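Local coordinates for predicted acetyltransferase (Clostridium acetobutylicum, PDB 3MGD), which binds acetyl coenzyme A and probably transfers its acetyl group to an acceptor, as do other acetyltransferases of the GNAT family, at residues M9-I12 / S13-V16; D35-L38 / T39-F42; L123-K127 / L128-V132. All blocks are in the same frame, centred on the assembly; numbering follows the deposited sequence.

Interaction 1: M9-I12 / S13-V16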
loop_
_atom_site.group_PDB
_atom_site.type_symbol
_atom_site.label_atom_id
_atom_site.label_comp_id
_atom_site.label_asym_id
_atom_site.label_seq_id
_atom_site.Cartn_x
_atom_site.Cartn_y
_atom_site.Cartn_z
HETATM N N MSE A 9 18.005 -13.031 8.907
HETATM C CA MSE A 9 17.089 -13.638 9.865
HETATM C C MSE A 9 17.594 -13.468 11.290
HETATM O O MSE A 9 16.811 -13.211 12.200
HETATM C CB MSE A 9 16.878 -15.125 9.565
HETATM C CG MSE A 9 16.376 -15.417 8.153
HETATM SE SE MSE A 9 14.617 -14.647 7.689
HETATM C CE MSE A 9 13.472 -15.776 8.799
ATOM N N LYS A 10 18.905 -13.612 11.474
ATOM C CA LYS A 10 19.550 -13.512 12.791
ATOM C C LYS A 10 19.312 -12.161 13.477
ATOM O O LYS A 10 19.373 -12.053 14.709
ATOM C CB LYS A 10 21.058 -13.750 12.628
ATOM C CG LYS A 10 21.866 -13.798 13.901
ATOM C CD LYS A 10 23.352 -13.909 13.563
ATOM C CE LYS A 10 24.233 -13.992 14.805
ATOM N NZ LYS A 10 25.673 -14.110 14.417
ATOM N N ASP A 11 19.041 -11.135 12.674
ATOM C CA ASP A 11 18.863 -9.769 13.176
ATOM C C ASP A 11 17.442 -9.433 13.613
ATOM O O ASP A 11 17.187 -8.316 14.055
ATOM C CB ASP A 11 19.274 -8.754 12.098
ATOM C CG ASP A 11 20.744 -8.866 11.713
ATOM O OD1 ASP A 11 21.607 -8.843 12.624
ATOM O OD2 ASP A 11 21.034 -8.963 10.500
ATOM N N ILE A 12 16.511 -10.372 13.480
ATOM C CA ILE A 12 15.097 -10.040 13.704
ATOM C C ILE A 12 14.756 -9.448 15.086
ATOM O O ILE A 12 13.999 -8.481 15.184
ATOM C CB ILE A 12 14.162 -11.214 13.338
ATOM C CG1 ILE A 12 14.177 -11.430 11.822
ATOM C CG2 ILE A 12 12.727 -10.929 13.786
ATOM C CD1 ILE A 12 13.300 -12.571 11.336
ATOM N N SER A 13 15.297 -10.003 16.158
ATOM C CA SER A 13 14.941 -9.454 17.469
ATOM C C SER A 13 15.422 -7.992 17.612
ATOM O O SER A 13 14.787 -7.197 18.283
ATOM C CB SER A 13 15.452 -10.337 18.609
ATOM O OG SER A 13 16.861 -10.335 18.654
ATOM N N LEU A 14 16.522 -7.639 16.951
ATOM C CA LEU A 14 16.995 -6.248 16.958
ATOM C C LEU A 14 16.071 -5.325 16.151
ATOM O O LEU A 14 15.751 -4.220 16.575
ATOM C CB LEU A 14 18.401 -6.156 16.374
ATOM C CG LEU A 14 19.513 -6.923 17.078
ATOM C CD1 LEU A 14 20.765 -6.893 16.215
ATOM C CD2 LEU A 14 19.776 -6.333 18.457
ATOM N N LEU A 15 15.666 -5.789 14.974
ATOM C CA LEU A 15 14.748 -5.039 14.116
ATOM C C LEU A 15 13.423 -4.791 14.812
ATOM O O LEU A 15 12.823 -3.714 14.684
ATOM C CB LEU A 15 14.491 -5.819 12.827
ATOM C CG LEU A 15 15.370 -5.497 11.622
ATOM C CD1 LEU A 15 16.782 -5.109 12.001
ATOM C CD2 LEU A 15 15.344 -6.635 10.612
ATOM N N VAL A 16 12.953 -5.813 15.525
ATOM C CA VAL A 16 11.737 -5.695 16.303
ATOM C C VAL A 16 11.876 -4.617 17.375
ATOM O O VAL A 16 11.000 -3.758 17.515
ATOM C CB VAL A 16 11.335 -7.046 16.944
ATOM C CG1 VAL A 16 10.231 -6.838 17.974
ATOM C CG2 VAL A 16 10.900 -8.041 15.859
HETATM O O HOH W 1 18.658 -10.218 16.615
#

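Interaction 2: D35-L38 / T39-F42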
loop_
_atom_site.group_PDB
_atom_site.type_symbol
_atom_site.label_atom_id
_atom_site.label_comp_id
_atom_site.label_asym_id
_atom_site.label_seq_id
_atom_site.Cartn_x
_atom_site.Cartn_y
_atom_site.Cartn_z
ATOM N N ASP A 35 4.834 -7.789 19.991
ATOM C CA ASP A 35 6.064 -8.499 19.690
ATOM C C ASP A 35 5.828 -9.672 18.750
ATOM O O ASP A 35 6.613 -9.900 17.837
ATOM C CB ASP A 35 6.741 -8.989 20.968
ATOM C CG ASP A 35 7.292 -7.853 21.800
ATOM O OD1 ASP A 35 7.202 -6.674 21.375
ATOM O OD2 ASP A 35 7.825 -8.137 22.889
ATOM N N LYS A 36 4.781 -10.446 19.008
ATOM C CA LYS A 36 4.520 -11.633 18.194
ATOM C C LYS A 36 4.316 -11.229 16.734
ATOM O O LYS A 36 4.909 -11.818 15.825
ATOM C CB LYS A 36 3.314 -12.403 18.721
ATOM C CG LYS A 36 3.028 -13.716 17.968
ATOM C CD LYS A 36 1.784 -14.431 18.496
ATOM C CE LYS A 36 1.516 -15.719 17.686
ATOM N NZ LYS A 36 0.250 -16.384 18.081
ATOM N N GLU A 37 3.488 -10.213 16.516
ATOM C CA GLU A 37 3.131 -9.799 15.157
ATOM C C GLU A 37 4.310 -9.177 14.414
ATOM O O GLU A 37 4.480 -9.401 13.211
ATOM C CB GLU A 37 1.964 -8.812 15.199
ATOM C CG GLU A 37 0.622 -9.430 15.611
ATOM C CD GLU A 37 0.407 -9.495 17.124
ATOM O OE1 GLU A 37 1.359 -9.283 17.918
ATOM O OE2 GLU A 37 -0.741 -9.773 17.525
ATOM N N LEU A 38 5.104 -8.370 15.119
ATOM C CA LEU A 38 6.313 -7.791 14.525
ATOM C C LEU A 38 7.281 -8.911 14.112
ATOM O O LEU A 38 7.799 -8.926 12.993
ATOM C CB LEU A 38 7.002 -6.822 15.506
ATOM C CG LEU A 38 6.393 -5.429 15.704
ATOM C CD1 LEU A 38 7.044 -4.674 16.885
ATOM C CD2 LEU A 38 6.464 -4.611 14.411
ATOM N N THR A 39 7.520 -9.853 15.018
ATOM C CA THR A 39 8.465 -10.949 14.744
ATOM C C THR A 39 8.018 -11.803 13.573
ATOM O O THR A 39 8.828 -12.220 12.742
ATOM C CB THR A 39 8.624 -11.860 15.969
ATOM O OG1 THR A 39 9.030 -11.071 17.091
ATOM C CG2 THR A 39 9.651 -12.956 15.707
ATOM N N ARG A 40 6.721 -12.072 13.517
ATOM C CA ARG A 40 6.162 -12.821 12.389
ATOM C C ARG A 40 6.282 -12.033 11.082
ATOM O O ARG A 40 6.610 -12.609 10.062
ATOM C CB ARG A 40 4.707 -13.195 12.671
ATOM C CG ARG A 40 4.031 -14.020 11.583
ATOM C CD ARG A 40 2.636 -14.421 12.062
ATOM N NE ARG A 40 1.798 -13.241 12.282
ATOM C CZ ARG A 40 0.643 -13.242 12.942
ATOM N NH1 ARG A 40 0.175 -14.367 13.479
ATOM N NH2 ARG A 40 -0.040 -12.108 13.075
ATOM N N TYR A 41 6.015 -10.726 11.122
ATOM C CA TYR A 41 6.143 -9.872 9.932
ATOM C C TYR A 41 7.561 -9.909 9.347
ATOM O O TYR A 41 7.738 -10.070 8.132
ATOM C CB TYR A 41 5.758 -8.426 10.237
ATOM C CG TYR A 41 5.975 -7.497 9.060
ATOM C CD1 TYR A 41 5.049 -7.431 8.025
ATOM C CD2 TYR A 41 7.113 -6.706 8.976
ATOM C CE1 TYR A 41 5.249 -6.601 6.936
ATOM C CE2 TYR A 41 7.326 -5.866 7.892
ATOM C CZ TYR A 41 6.388 -5.818 6.880
ATOM O OH TYR A 41 6.601 -4.991 5.799
ATOM N N PHE A 42 8.562 -9.741 10.213
ATOM C CA PHE A 42 9.957 -9.754 9.778
ATOM C C PHE A 42 10.341 -11.134 9.284
ATOM O O PHE A 42 10.930 -11.276 8.211
ATOM C CB PHE A 42 10.901 -9.298 10.905
ATOM C CG PHE A 42 10.937 -7.796 11.096
ATOM C CD1 PHE A 42 11.499 -6.980 10.129
ATOM C CD2 PHE A 42 10.417 -7.212 12.245
ATOM C CE1 PHE A 42 11.542 -5.608 10.298
ATOM C CE2 PHE A 42 10.450 -5.843 12.432
ATOM C CZ PHE A 42 11.014 -5.031 11.459
HETATM O O HOH W 2 2.523 -10.592 11.468
#

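Interaction 3: L123-K127 / L128-V132. With ACO (acetyl coenzyme *a), chain C.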
loop_
_atom_site.group_PDB
_atom_site.type_symbol
_atom_site.label_atom_id
_atom_site.label_comp_id
_atom_site.label_asym_id
_atom_site.label_seq_id
_atom_site.Cartn_x
_atom_site.Cartn_y
_atom_site.Cartn_z
ATOM N N LEU A 123 5.477 6.151 0.865
ATOM C CA LEU A 123 5.718 6.010 2.299
ATOM C C LEU A 123 4.705 6.843 3.057
ATOM O O LEU A 123 4.014 7.679 2.466
ATOM C CB LEU A 123 7.138 6.462 2.658
ATOM C CG LEU A 123 7.579 7.879 2.270
ATOM C CD1 LEU A 123 6.927 8.957 3.129
ATOM C CD2 LEU A 123 9.086 7.998 2.351
ATOM N N VAL A 124 4.621 6.611 4.363
ATOM C CA VAL A 124 3.855 7.470 5.251
ATOM C C VAL A 124 4.826 8.290 6.103
ATOM O O VAL A 124 5.630 7.744 6.860
ATOM C CB VAL A 124 2.929 6.654 6.174
ATOM C CG1 VAL A 124 2.237 7.569 7.176
ATOM C CG2 VAL A 124 1.898 5.851 5.344
ATOM N N ALA A 125 4.749 9.605 5.975
ATOM C CA ALA A 125 5.739 10.475 6.585
ATOM C C ALA A 125 5.407 10.773 8.044
ATOM O O ALA A 125 4.291 11.166 8.370
ATOM C CB ALA A 125 5.849 11.768 5.790
ATOM N N SER A 126 6.384 10.566 8.916
ATOM C CA SER A 126 6.278 10.978 10.306
ATOM C C SER A 126 6.639 12.457 10.401
ATOM O O SER A 126 7.046 13.060 9.402
ATOM C CB SER A 126 7.250 10.170 11.148
ATOM O OG SER A 126 8.567 10.475 10.757
ATOM N N LYS A 127 6.512 13.039 11.594
ATOM C CA LYS A 127 6.833 14.457 11.795
ATOM C C LYS A 127 8.284 14.788 11.459
ATOM O O LYS A 127 8.572 15.812 10.830
ATOM C CB LYS A 127 6.542 14.891 13.237
ATOM C CG LYS A 127 5.085 15.218 13.511
ATOM C CD LYS A 127 4.893 15.755 14.925
ATOM C CE LYS A 127 5.743 16.996 15.171
ATOM N NZ LYS A 127 5.478 17.606 16.510
ATOM N N LEU A 128 9.194 13.930 11.903
ATOM C CA LEU A 128 10.614 14.153 11.676
ATOM C C LEU A 128 11.025 13.695 10.283
ATOM O O LEU A 128 11.992 14.196 9.704
ATOM C CB LEU A 128 11.445 13.431 12.732
ATOM C CG LEU A 128 11.377 14.075 14.114
ATOM C CD1 LEU A 128 12.027 13.210 15.184
ATOM C CD2 LEU A 128 12.037 15.448 14.054
ATOM N N GLY A 129 10.289 12.732 9.750
ATOM C CA GLY A 129 10.633 12.180 8.464
ATOM C C GLY A 129 10.286 13.120 7.343
ATOM O O GLY A 129 10.991 13.171 6.340
ATOM N N ARG A 130 9.212 13.884 7.527
ATOM C CA ARG A 130 8.587 14.628 6.425
ATOM C C ARG A 130 9.519 15.578 5.645
ATOM O O ARG A 130 9.607 15.480 4.421
ATOM C CB ARG A 130 7.333 15.361 6.910
ATOM C CG ARG A 130 6.457 15.870 5.772
ATOM C CD ARG A 130 5.250 16.660 6.276
ATOM N NE ARG A 130 4.396 17.101 5.174
ATOM C CZ ARG A 130 3.431 16.364 4.625
ATOM N NH1 ARG A 130 3.180 15.139 5.069
ATOM N NH2 ARG A 130 2.711 16.853 3.629
ATOM N N PRO A 131 10.221 16.484 6.350
ATOM C CA PRO A 131 11.173 17.390 5.694
ATOM C C PRO A 131 12.316 16.640 5.006
ATOM O O PRO A 131 12.839 17.116 3.998
ATOM C CB PRO A 131 11.742 18.220 6.853
ATOM C CG PRO A 131 10.907 17.905 8.054
ATOM C CD PRO A 131 10.307 16.567 7.823
ATOM N N VAL A 132 12.719 15.495 5.553
ATOM C CA VAL A 132 13.732 14.661 4.896
ATOM C C VAL A 132 13.234 14.148 3.548
ATOM O O VAL A 132 13.932 14.254 2.531
ATOM C CB VAL A 132 14.134 13.460 5.782
ATOM C CG1 VAL A 132 15.245 12.658 5.122
ATOM C CG2 VAL A 132 14.572 13.951 7.152
HETATM N N1A ACO C . 24.055 19.338 4.394
HETATM C C2A ACO C . 23.176 20.157 5.109
HETATM N N3A ACO C . 22.160 19.582 5.911
HETATM C C4A ACO C . 22.040 18.136 5.982
HETATM C C5A ACO C . 22.940 17.295 5.252
HETATM C C6A ACO C . 23.934 17.862 4.464
HETATM N N6A ACO C . 24.843 17.007 3.727
HETATM N N7A ACO C . 22.594 15.923 5.509
HETATM C C8A ACO C . 21.511 15.918 6.376
HETATM N N9A ACO C . 21.142 17.295 6.660
HETATM C C1B ACO C . 20.126 17.678 7.625
HETATM C C2B ACO C . 18.871 17.839 6.750
HETATM O O2B ACO C . 18.826 18.733 5.687
HETATM C C3B ACO C . 17.772 17.847 7.789
HETATM O O3B ACO C . 17.426 19.070 8.399
HETATM P P3B ACO C . 16.258 20.011 7.862
HETATM O O7A ACO C . 16.522 21.455 8.414
HETATM O O8A ACO C . 14.894 19.500 8.376
HETATM O O9A ACO C . 16.248 20.035 6.348
HETATM C C4B ACO C . 18.275 16.703 8.735
HETATM O O4B ACO C . 19.735 16.902 8.769
HETATM C C5B ACO C . 17.789 15.269 8.661
HETATM O O5B ACO C . 18.305 14.600 7.537
HETATM P P1A ACO C . 19.098 13.243 7.698
HETATM O O1A ACO C . 20.405 13.422 8.488
HETATM O O2A ACO C . 19.324 12.678 6.299
HETATM O O3A ACO C . 18.110 12.296 8.482
HETATM P P2A ACO C . 18.434 11.616 9.886
HETATM O O4A ACO C . 18.574 12.657 11.047
HETATM O O5A ACO C . 19.608 10.682 9.778
HETATM O O6A ACO C . 17.216 10.664 10.189
HETATM C CBP ACO C . 14.882 10.317 10.769
HETATM C CCP ACO C . 15.910 11.131 9.996
HETATM C CDP ACO C . 13.475 10.706 10.347
HETATM C CEP ACO C . 15.154 8.875 10.497
HETATM C CAP ACO C . 15.056 10.631 12.293
HETATM O OAP ACO C . 14.788 11.961 12.589
HETATM C C9P ACO C . 14.367 9.665 13.225
HETATM O O9P ACO C . 14.823 8.549 13.480
HETATM N N8P ACO C . 13.134 10.124 13.829
HETATM C C7P ACO C . 12.353 9.237 14.690
HETATM C C6P ACO C . 11.795 8.083 13.941
HETATM C C5P ACO C . 11.113 8.534 12.668
HETATM O O5P ACO C . 10.352 9.502 12.674
HETATM N N4P ACO C . 11.425 7.830 11.471
HETATM C C3P ACO C . 10.659 8.011 10.262
HETATM C C2P ACO C . 9.332 7.299 10.193
HETATM S S1P ACO C . 8.512 7.434 8.623
HETATM C C ACO C . 9.084 6.298 7.525
HETATM O O ACO C . 9.945 5.502 7.869
HETATM C CH3 ACO C . 8.641 6.360 6.115
HETATM O O HOH W 3 3.879 14.096 7.804
#

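Interaction 1: M9-I12 / S13-V16
Ile-12 and Val-16, one helical turn apart, form the tightly packed side of this local contact. Their branches meet at an angle, CG2 of Ile-12 lying 4.0 Å from CG2 of Val-16. The same Val-16 CG2 presses on the backbone, 3.2 Å from Ile-12 O. It gets there because it stands anti to its own carbonyl carbon, beside the backbone N. In Ile-12, with CG1 beside the backbone N (chi1 -69°), CG2 is left anti to it and points along the helix towards Val-16. Phe-42 of helix 35-47 covers both residues, so this side belongs to a helix-helix interface.

The backbone here forms the first i to i+4 bonds of helix 12-25. Val-16 N donates to Ile-12 O at 2.9 Å, and Leu-15 N to Asp-11 O at 3.1 Å, both close to straight. Asp-11 O also receives a weak, strongly bent bond from Leu-14 N, where the 3-10 turn of 9-11 passes into the helix. In the GNAT fold this is the junction between the N-terminal strand, here 3-6, and the first helix, 12-25.

Away from the packed side the contacts thin out. Leu-14 is exposed, and its CD1 comes only to 4.2 Å from Asp-11 OD1, the two side chains crossing at an angle. The buried Asp-11 carboxylate turns instead to partners earlier in the chain: OD2 makes a salt bridge with Arg-5 and accepts from Asp-8 N, tying the turn back towards the strand. On the solvent side, where Lys-10 and Ser-13 are both exposed, a water takes the place of direct contact. It donates to Lys-10 O and is hydrogen-bonded to Ser-13 OG, 2.7 Å from each.

Interaction 2: D35-L38 / T39-F42
Four consecutive i to i+4 backbone bonds, from Thr-39 N to Asp-35 O at 3.0 Å through to Phe-42 N to Leu-38 O, also 3.0 Å, make the opening turns of helix 35-47 regular.

Asp-35 O is gripped twice. Besides the amide of Thr-39 it receives the hydroxyl of the same residue, Thr-39 OG1 donating at 2.8 Å, and the two donors approach from opposite faces of the carbonyl plane. The hydroxyl folds back onto the preceding turn because OG1 sits beside the backbone N, anti to the carbonyl carbon (chi1 -56°); its polarity is thereby satisfied on a side where Val-16 of helix 12-25 packs. The Asp-35 carboxylate turns to the same neighbouring helix, OD1 forming a salt bridge with Lys-20.

On the outer side Arg-40 bends at chi3 (63°) and brings its guanidinium back beside Glu-37, one turn earlier. NH2 lies 3.7 Å from Glu-37 CG, touching the aliphatic part of the glutamate and not its charge, and the carboxylate and guanidinium planes are nearly perpendicular, 85° apart. A water lies in plane at the edge of the guanidinium: it accepts from Arg-40 NE and donates to Glu-37 O, 2.9 Å from each. That carbonyl thus serves the water as well as Tyr-41 N.

Leu-38 and Tyr-41 reach Pro-75 of the second subunit. Phe-42 keeps CD2 of its ring 3.2 Å from Leu-38 O, and the ring continues inward to Leu-51 and Glu-53 of strand 51-58. With one side on helix 12-25, side chains on strand 51-58 and another part at the subunit interface, this is the second of the two helices that the GNAT fold places between its first and second strands.

Interaction 3: L123-K127 / L128-V132
Ser-126 OG works in two directions at once: it donates to O5P of acetyl coenzyme A at 2.8 Å and accepts from Gly-129 N at 3.0 Å. The second is a capping bond at the turn between strand 120-124 and helix 129-136, the part of the GNAT fold where the strand parallel to 83-92 gives way to a helix beside the cofactor. One hydroxyl therefore joins the pantetheine arm to the turn that leads into the helix. Its torsion, which sets OG between the backbone N and carbonyl carbon (chi1 65°), turns it to both partners. The backbone repeats the closure, Ser-126 O accepting from Arg-130 N at 3.0 Å through a bent bond.

The cofactor runs along this turn. Leu-123 CB meets the acetyl methyl CH3 at 3.8 Å, and Val-124 O lies 3.4 Å from the thioester sulfur S1P. Further along the arm, Leu-128 CD1 approaches N8P, and Gly-129, with no side chain, brings its CA to 3.7 Å from the methyl CDP.

Behind the turn, Arg-130 stretches away from the cofactor, with a salt bridge to Asp-140 and a hydrogen bond to Asp-142 O of the second subunit. Its base rests on Ala-125, CB to CB 4.0 Å, and at its tip a water accepts from Arg-130 NH1 and donates to Ala-125 O, 3.0 Å from each.

How the interactions relate
From the N terminus the three contacts come in series; each is local, and none overlaps or crosses another along the chain. Interaction 1 closes the turn between strand 3-6 and helix 12-25, and interaction 2 forms the first turns of the next helix, 35-47. These two touch through their side chains, Leu-15 among them packing on Phe-42, and so join the two helices that precede strand 51-58. Interaction 3 closes the turn from strand 120-124 into helix 129-136 on the opposite side of the chain's centre, its centre about 24 Å from each of the others. Interactions 2 and 3 also both lie against the second subunit, 3 through a strand that carries the sheet across the interface.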